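Local coordinates for protein type C neurotoxin (Clostridium botulinum, PDB 3PME) that probably binds gangliosides and membrane phospholipid at the nerve-cell surface as the receptor-binding domain of a C/D mosaic botulinum neurotoxin, at residues F73-S78 with L193-F198; I255-Q260 with K374-S379; F362-M367 with A388-E393. All coordinates share one frame; numbering follows the deposited sequence.

Interaction 1 (F73-S78 with L193-F198); sequences FWIKIS and LWIRDF
Two indole rings, each with a cation laid on one face, dominate the pairing of strands 73-77 and 193-198. On Trp74 the guanidinium of Arg196 lies almost flat, its plane tilted 16° from the ring and its CZ 3.8 Å from the centroid of the five-membered ring; NH2 sits over the middle of the indole, while the carbonyl O of Arg196 meets the ring edge in plane. On Trp194 the visitor is Lys76 NZ, 3.5 Å from the centroid of the six-membered ring, and Lys76 O lies at the edge. Arg196 reaches its stack from the crowded position between backbone N and carbonyl carbon (chi1 80°), then runs extended to NE. Lys76 instead stays straight until its last torsion, where the chain turns (chi4 -73°) and brings NZ over the ring.

Both are antiparallel hydrogen-bonded pairs; being directly opposite, the partners project from the same face and run alongside one another. Trp74 N donates to Arg196 O at 2.9 Å, nearly straight, and Trp194 N to Lys76 O at 2.8 Å. The other face carries Ile75, Ile195, Ile77 and Leu193, with CG1 of Ile75 4.0 Å from CG1 of Ile195.

Each buried cation has further partners: Lys76 NZ forms a salt bridge with Asp409, and Arg196 NH2 bonds to Gln217 O, while Gln217 OE1 accepts from Trp74 NE1. Aromatic faces thus supplement polar partners in accommodating charge within this concanavalin-like sheet, and the acidic and pi partners together would be expected to favour the protonated lysine.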
# COMPACT_ATOMS: atom_id res chain seq x y z
N PHE A 73 -5.95 -6.59 11.00
CA PHE A 73 -5.88 -5.14 10.79
C PHE A 73 -4.84 -4.89 9.73
O PHE A 73 -4.03 -5.77 9.45
CB PHE A 73 -5.46 -4.41 12.08
CG PHE A 73 -4.15 -4.90 12.66
CD1 PHE A 73 -4.13 -5.98 13.54
CD2 PHE A 73 -2.95 -4.29 12.34
CE1 PHE A 73 -2.94 -6.45 14.07
CE2 PHE A 73 -1.74 -4.74 12.88
CZ PHE A 73 -1.74 -5.84 13.75
N TRP A 74 -4.84 -3.69 9.15
CA TRP A 74 -3.75 -3.28 8.27
C TRP A 74 -2.90 -2.28 9.04
O TRP A 74 -3.40 -1.55 9.88
CB TRP A 74 -4.27 -2.60 7.00
CG TRP A 74 -5.20 -3.44 6.20
CD1 TRP A 74 -6.43 -3.89 6.57
CD2 TRP A 74 -4.97 -3.93 4.87
NE1 TRP A 74 -6.98 -4.63 5.56
CE2 TRP A 74 -6.10 -4.68 4.50
CE3 TRP A 74 -3.91 -3.80 3.96
CZ2 TRP A 74 -6.21 -5.30 3.26
CZ3 TRP A 74 -4.02 -4.42 2.72
CH2 TRP A 74 -5.17 -5.16 2.38
N ILE A 75 -1.62 -2.23 8.72
CA ILE A 75 -0.72 -1.28 9.36
C ILE A 75 0.24 -0.68 8.33
O ILE A 75 0.56 -1.31 7.31
CB ILE A 75 0.04 -1.96 10.54
CG1 ILE A 75 0.74 -0.93 11.43
CG2 ILE A 75 0.97 -3.07 10.02
CD1 ILE A 75 1.15 -1.50 12.80
N LYS A 76 0.67 0.55 8.60
CA LYS A 76 1.56 1.31 7.73
C LYS A 76 2.49 2.07 8.67
O LYS A 76 2.02 2.89 9.46
CB LYS A 76 0.74 2.27 6.86
CG LYS A 76 1.58 3.20 6.00
CD LYS A 76 0.66 3.99 5.07
CE LYS A 76 1.44 5.00 4.21
NZ LYS A 76 1.89 6.16 5.04
N ILE A 77 3.78 1.78 8.60
CA ILE A 77 4.75 2.28 9.58
C ILE A 77 5.77 3.19 8.89
O ILE A 77 6.44 2.78 7.95
CB ILE A 77 5.45 1.12 10.33
CG1 ILE A 77 4.40 0.18 10.93
CG2 ILE A 77 6.34 1.66 11.44
CD1 ILE A 77 4.94 -1.21 11.21
N SER A 78 5.88 4.44 9.34
CA SER A 78 6.76 5.39 8.68
C SER A 78 8.21 4.92 8.59
O SER A 78 8.66 4.08 9.36
CB SER A 78 6.69 6.76 9.37
OG SER A 78 7.46 6.78 10.57
N LEU A 193 2.57 6.02 12.62
CA LEU A 193 2.02 4.86 11.94
C LEU A 193 0.52 4.99 11.81
O LEU A 193 -0.11 5.79 12.52
CB LEU A 193 2.36 3.57 12.70
CG LEU A 193 1.73 3.37 14.08
CD1 LEU A 193 0.38 2.70 13.98
CD2 LEU A 193 2.65 2.54 14.95
N TRP A 194 -0.04 4.19 10.92
CA TRP A 194 -1.48 4.16 10.68
C TRP A 194 -1.93 2.73 10.82
O TRP A 194 -1.20 1.80 10.45
CB TRP A 194 -1.80 4.60 9.24
CG TRP A 194 -1.45 6.02 8.88
CD1 TRP A 194 -2.33 7.05 8.73
CD2 TRP A 194 -0.15 6.54 8.55
NE1 TRP A 194 -1.66 8.19 8.36
CE2 TRP A 194 -0.32 7.91 8.23
CE3 TRP A 194 1.13 5.99 8.49
CZ2 TRP A 194 0.74 8.74 7.88
CZ3 TRP A 194 2.20 6.82 8.13
CH2 TRP A 194 1.99 8.18 7.83
N ILE A 195 -3.14 2.55 11.34
CA ILE A 195 -3.79 1.24 11.38
C ILE A 195 -5.17 1.41 10.75
O ILE A 195 -5.77 2.48 10.84
CB ILE A 195 -3.94 0.76 12.83
CG1 ILE A 195 -2.56 0.37 13.38
CG2 ILE A 195 -4.91 -0.44 12.93
CD1 ILE A 195 -2.54 0.16 14.89
N ARG A 196 -5.67 0.38 10.09
CA ARG A 196 -7.06 0.43 9.64
C ARG A 196 -7.76 -0.92 9.77
O ARG A 196 -7.13 -1.97 9.78
CB ARG A 196 -7.18 0.95 8.21
CG ARG A 196 -6.88 -0.10 7.12
CD ARG A 196 -7.08 0.57 5.78
NE ARG A 196 -7.26 -0.35 4.66
CZ ARG A 196 -6.29 -0.70 3.83
NH1 ARG A 196 -5.05 -0.24 4.00
NH2 ARG A 196 -6.56 -1.50 2.81
N ASP A 197 -9.08 -0.86 9.86
CA ASP A 197 -9.94 -2.04 9.87
C ASP A 197 -9.57 -3.02 10.98
O ASP A 197 -9.44 -4.22 10.75
CB ASP A 197 -9.96 -2.71 8.49
CG ASP A 197 -10.54 -1.81 7.41
OD1 ASP A 197 -11.76 -1.57 7.44
OD2 ASP A 197 -9.78 -1.34 6.55
N PHE A 198 -9.41 -2.50 12.19
CA PHE A 198 -9.07 -3.37 13.32
C PHE A 198 -10.27 -4.22 13.76
O PHE A 198 -11.33 -3.68 14.10
CB PHE A 198 -8.54 -2.57 14.50
CG PHE A 198 -7.99 -3.44 15.59
CD1 PHE A 198 -8.80 -3.88 16.63
CD2 PHE A 198 -6.66 -3.83 15.56
CE1 PHE A 198 -8.30 -4.70 17.62
CE2 PHE A 198 -6.14 -4.66 16.55
CZ PHE A 198 -6.97 -5.10 17.58

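Interaction 2 (I255-Q260 with K374-S379); sequences ILVLVQ and KPWRFS
Within the trefoil-clan C-terminal half of the receptor-binding domain, strand 255-260 meets the loop that connects strands 366-373 and 383-389. The contact is purely apolar and rests on four side chains. Ile255 CG1 occupies the crowded position between backbone N and carbonyl carbon (chi1 66°), which directs the CG1-CD1 arm at both Pro375 and Trp376. The CD1 methyl stands over one face of the indole in a CH-pi contact, 3.9 Å from the centroid of the five-membered ring and 21° off its normal. It also presses on the pyrrolidine, where CD1 of Ile255 and CB of Pro375 are only 3.3 Å apart, closer than ordinary van der Waals packing. Pro375 CG covers the same indole face, so proline and isoleucine share it.

Two residues along the strand, Val257 adds its CG1 at 3.9 Å from Trp376 CZ2, near the benzo part of the ring. Trp376 NE1 donates to Lys252 O, which ties the indole to the strand preceding 255-260. From Trp376 to Ser379 the chain reverses in a type I beta turn. The result is a hairpin's connecting loop packed through proline and tryptophan onto a strand distant in sequence, within the beta-trefoil fold.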
# COMPACT_ATOMS: atom_id res chain seq x y z
N ILE A 255 10.83 12.47 -27.45
CA ILE A 255 10.13 11.34 -26.86
C ILE A 255 10.44 11.30 -25.38
O ILE A 255 11.24 12.10 -24.87
CB ILE A 255 10.52 10.00 -27.52
CG1 ILE A 255 11.98 9.69 -27.23
CG2 ILE A 255 10.23 10.03 -29.03
CD1 ILE A 255 12.28 8.21 -27.24
N LEU A 256 9.81 10.38 -24.66
CA LEU A 256 10.11 10.23 -23.25
C LEU A 256 11.03 9.03 -23.04
O LEU A 256 10.87 7.98 -23.67
CB LEU A 256 8.81 10.00 -22.47
CG LEU A 256 7.82 11.15 -22.50
CD1 LEU A 256 6.54 10.73 -21.78
CD2 LEU A 256 8.44 12.39 -21.86
N VAL A 257 12.00 9.19 -22.14
CA VAL A 257 12.87 8.08 -21.77
C VAL A 257 13.01 8.06 -20.26
O VAL A 257 12.58 8.99 -19.58
CB VAL A 257 14.27 8.21 -22.41
CG1 VAL A 257 14.18 8.06 -23.94
CG2 VAL A 257 14.92 9.51 -22.00
N LEU A 258 13.62 6.99 -19.73
CA LEU A 258 13.82 6.85 -18.30
C LEU A 258 15.28 7.11 -17.95
O LEU A 258 16.16 6.36 -18.37
CB LEU A 258 13.40 5.45 -17.83
CG LEU A 258 12.01 4.97 -18.28
CD1 LEU A 258 11.66 3.59 -17.70
CD2 LEU A 258 10.94 6.00 -17.92
N VAL A 259 15.51 8.16 -17.18
CA VAL A 259 16.84 8.62 -16.83
C VAL A 259 17.15 8.33 -15.35
O VAL A 259 16.30 8.52 -14.48
CB VAL A 259 16.93 10.13 -17.05
CG1 VAL A 259 18.28 10.68 -16.56
CG2 VAL A 259 16.69 10.47 -18.52
N GLN A 260 18.36 7.87 -15.06
CA GLN A 260 18.69 7.60 -13.67
C GLN A 260 18.80 8.90 -12.88
O GLN A 260 19.49 9.83 -13.31
CB GLN A 260 20.00 6.82 -13.55
CG GLN A 260 20.22 6.23 -12.16
CD GLN A 260 21.41 5.32 -12.10
OE1 GLN A 260 22.52 5.70 -12.49
NE2 GLN A 260 21.20 4.10 -11.63
N LYS A 374 15.77 1.05 -28.92
CA LYS A 374 16.31 2.15 -29.70
C LYS A 374 15.10 2.98 -30.13
O LYS A 374 14.51 2.72 -31.17
CB LYS A 374 17.03 1.61 -30.93
CG LYS A 374 18.27 0.77 -30.61
CD LYS A 374 18.80 0.09 -31.87
CE LYS A 374 20.15 -0.53 -31.64
NZ LYS A 374 20.07 -1.54 -30.57
N PRO A 375 14.70 3.95 -29.29
CA PRO A 375 13.37 4.57 -29.45
C PRO A 375 13.30 5.71 -30.46
O PRO A 375 12.18 6.11 -30.80
CB PRO A 375 13.06 5.09 -28.04
CG PRO A 375 14.43 5.45 -27.50
CD PRO A 375 15.36 4.38 -28.04
N TRP A 376 14.44 6.24 -30.91
CA TRP A 376 14.42 7.31 -31.91
C TRP A 376 14.59 6.73 -33.30
O TRP A 376 15.56 6.02 -33.57
CB TRP A 376 15.55 8.32 -31.64
CG TRP A 376 15.47 8.99 -30.31
CD1 TRP A 376 14.70 10.07 -29.97
CD2 TRP A 376 16.19 8.63 -29.13
NE1 TRP A 376 14.90 10.40 -28.66
CE2 TRP A 376 15.81 9.53 -28.11
CE3 TRP A 376 17.12 7.63 -28.83
CZ2 TRP A 376 16.32 9.46 -26.82
CZ3 TRP A 376 17.63 7.57 -27.55
CH2 TRP A 376 17.23 8.48 -26.56
N ARG A 377 13.66 7.06 -34.20
CA ARG A 377 13.67 6.49 -35.54
C ARG A 377 14.96 6.81 -36.28
O ARG A 377 15.45 6.01 -37.07
CB ARG A 377 12.46 6.97 -36.34
CG ARG A 377 11.17 6.24 -36.02
CD ARG A 377 10.02 6.68 -36.93
NE ARG A 377 9.57 8.02 -36.57
CZ ARG A 377 8.67 8.28 -35.62
NH1 ARG A 377 8.11 7.29 -34.93
NH2 ARG A 377 8.33 9.54 -35.36
N PHE A 378 15.53 7.98 -36.01
CA PHE A 378 16.72 8.41 -36.73
C PHE A 378 18.02 7.84 -36.17
O PHE A 378 19.10 8.17 -36.66
CB PHE A 378 16.80 9.94 -36.71
CG PHE A 378 16.85 10.51 -35.32
CD1 PHE A 378 18.06 10.62 -34.65
CD2 PHE A 378 15.69 10.94 -34.69
CE1 PHE A 378 18.11 11.14 -33.37
CE2 PHE A 378 15.74 11.47 -33.41
CZ PHE A 378 16.95 11.56 -32.75
N SER A 379 17.93 6.98 -35.15
CA SER A 379 19.11 6.60 -34.38
C SER A 379 19.14 5.15 -33.90
O SER A 379 18.10 4.53 -33.72
CB SER A 379 19.22 7.52 -33.15
OG SER A 379 20.22 7.07 -32.26

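Interaction 3 (F362-M367 with A388-E393); sequences FMKNTM and AVTNYE
Strands 366-373 and 383-389 run antiparallel, and they form here the hydrogen-bonded pair Met367 with Val389. Met367 N gives its hydrogen to Val389 O at 3.0 Å, and Val389 N returns one to Met367 O at 2.9 Å, nearly straight. Next to this pair, Thr366 and Thr390 still face each other closely, CA to CA 4.5 Å; farther along, water bridges the segments: one molecule donates to Asn365 O and accepts from Asn391 N, while another joins Thr366 O to Tyr392 OH.

Tyr392, its CG in the crowded position (chi1 53°), folds back across Met367. CB of Met367 sits over one face of the phenol, 3.8 Å from the ring centroid, in a CH-pi contact, and SD follows obliquely at 4.8 Å from that centroid as a Met-aromatic contact. The methionine chain is extended to SD, then bends at chi3 (63°) so that CE reaches Tyr392 CB. The CG2 methyls of Thr366 and Thr390 meet at 3.6 Å.

Strand 356-360 flanks one side, its Phe359 ring meeting Tyr392; strand 326-332 flanks the other, and just ahead of it Cys325, of the Cys321-Cys325 disulfide, bonds to Thr390.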
# COMPACT_ATOMS: atom_id res chain seq x y z
N PHE A 362 -6.39 3.27 -28.68
CA PHE A 362 -6.38 4.17 -29.83
C PHE A 362 -5.77 3.46 -31.04
O PHE A 362 -4.57 3.13 -31.03
CB PHE A 362 -5.65 5.48 -29.54
CG PHE A 362 -5.89 6.54 -30.58
CD1 PHE A 362 -7.08 7.25 -30.61
CD2 PHE A 362 -4.93 6.81 -31.54
CE1 PHE A 362 -7.31 8.22 -31.58
CE2 PHE A 362 -5.14 7.79 -32.51
CZ PHE A 362 -6.34 8.50 -32.53
N MET A 363 -6.61 3.19 -32.03
CA MET A 363 -6.23 2.56 -33.30
C MET A 363 -5.85 1.08 -33.20
O MET A 363 -6.33 0.26 -34.00
CB MET A 363 -5.13 3.36 -34.00
CG MET A 363 -5.53 4.80 -34.26
SD MET A 363 -6.92 4.96 -35.40
CE MET A 363 -6.91 6.73 -35.69
N LYS A 364 -4.98 0.74 -32.26
CA LYS A 364 -4.65 -0.66 -31.96
C LYS A 364 -4.62 -0.81 -30.45
O LYS A 364 -4.43 0.17 -29.73
CB LYS A 364 -3.28 -1.05 -32.53
CG LYS A 364 -3.18 -1.01 -34.06
CD LYS A 364 -1.80 -1.44 -34.52
CE LYS A 364 -1.58 -1.15 -36.00
NZ LYS A 364 -2.54 -1.91 -36.85
N ASN A 365 -4.83 -2.02 -29.96
CA ASN A 365 -4.73 -2.28 -28.54
C ASN A 365 -3.28 -2.38 -28.13
O ASN A 365 -2.54 -3.23 -28.64
CB ASN A 365 -5.47 -3.57 -28.16
CG ASN A 365 -6.98 -3.41 -28.22
OD1 ASN A 365 -7.68 -4.22 -28.82
ND2 ASN A 365 -7.48 -2.35 -27.60
N THR A 366 -2.86 -1.51 -27.22
CA THR A 366 -1.50 -1.58 -26.72
C THR A 366 -1.46 -1.60 -25.20
O THR A 366 -2.45 -1.28 -24.52
CB THR A 366 -0.65 -0.39 -27.18
OG1 THR A 366 -1.25 0.83 -26.72
CG2 THR A 366 -0.52 -0.34 -28.71
N MET A 367 -0.30 -1.98 -24.68
CA MET A 367 -0.06 -1.97 -23.24
C MET A 367 1.26 -1.26 -23.03
O MET A 367 2.20 -1.45 -23.80
CB MET A 367 0.04 -3.39 -22.69
CG MET A 367 0.25 -3.42 -21.18
SD MET A 367 0.28 -5.05 -20.42
CE MET A 367 1.70 -5.73 -21.22
N ALA A 388 4.44 1.90 -25.79
CA ALA A 388 3.17 1.20 -25.95
C ALA A 388 3.37 0.09 -26.98
O ALA A 388 3.82 0.36 -28.09
CB ALA A 388 2.09 2.18 -26.42
N VAL A 389 3.07 -1.15 -26.60
CA VAL A 389 3.26 -2.27 -27.53
C VAL A 389 1.97 -3.02 -27.84
O VAL A 389 1.09 -3.18 -26.99
CB VAL A 389 4.33 -3.28 -27.03
CG1 VAL A 389 5.57 -2.54 -26.58
CG2 VAL A 389 3.79 -4.13 -25.90
N THR A 390 1.86 -3.52 -29.07
CA THR A 390 0.73 -4.37 -29.43
C THR A 390 1.06 -5.84 -29.18
O THR A 390 2.20 -6.19 -28.87
CB THR A 390 0.33 -4.22 -30.91
OG1 THR A 390 1.39 -4.72 -31.74
CG2 THR A 390 0.05 -2.76 -31.25
N ASN A 391 0.05 -6.70 -29.32
CA ASN A 391 0.27 -8.14 -29.21
C ASN A 391 0.98 -8.47 -27.90
O ASN A 391 2.05 -9.09 -27.89
CB ASN A 391 1.10 -8.60 -30.41
CG ASN A 391 0.42 -8.30 -31.72
OD1 ASN A 391 0.81 -7.37 -32.44
ND2 ASN A 391 -0.62 -9.06 -32.03
N TYR A 392 0.37 -8.06 -26.80
CA TYR A 392 1.05 -8.08 -25.51
C TYR A 392 0.59 -9.20 -24.59
O TYR A 392 0.91 -9.19 -23.41
CB TYR A 392 0.82 -6.73 -24.80
CG TYR A 392 -0.63 -6.33 -24.69
CD1 TYR A 392 -1.46 -6.90 -23.73
CD2 TYR A 392 -1.18 -5.37 -25.55
CE1 TYR A 392 -2.79 -6.52 -23.62
CE2 TYR A 392 -2.51 -4.99 -25.44
CZ TYR A 392 -3.31 -5.58 -24.48
OH TYR A 392 -4.63 -5.19 -24.37
N GLU A 393 -0.13 -10.17 -25.15
CA GLU A 393 -0.70 -11.25 -24.34
C GLU A 393 0.37 -11.94 -23.49
O GLU A 393 0.14 -12.26 -22.32
CB GLU A 393 -1.42 -12.26 -25.24
CG GLU A 393 -2.56 -11.68 -26.08
CD GLU A 393 -2.10 -10.91 -27.33
OE1 GLU A 393 -0.92 -11.01 -27.71
OE2 GLU A 393 -2.94 -10.21 -27.94
O HOH W 1 -2.50 -5.81 -29.62
O HOH W 2 -5.07 -2.47 -24.90

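Overall arrangement
From the N terminus, interaction 1 comes first: it closes a loop of 114 residues and pairs two strands of the concanavalin-like half. It is complete before the trefoil half contributes either remaining contact, and its centre lies about 41 Å from that of interaction 2 and about 38 Å from that of interaction 3. Interaction 2 then opens at 255-260. Segment 362-367 of interaction 3 follows, then 374-379, which closes interaction 2, and finally 388-393, so the two contacts cross. Their nearest atoms are about 9 Å apart. Interaction 3 joins the open end of hairpin 366-373/383-389, whereas interaction 2 packs its connecting loop against strand 255-260, so the two contacts lie at opposite ends of the same hairpin.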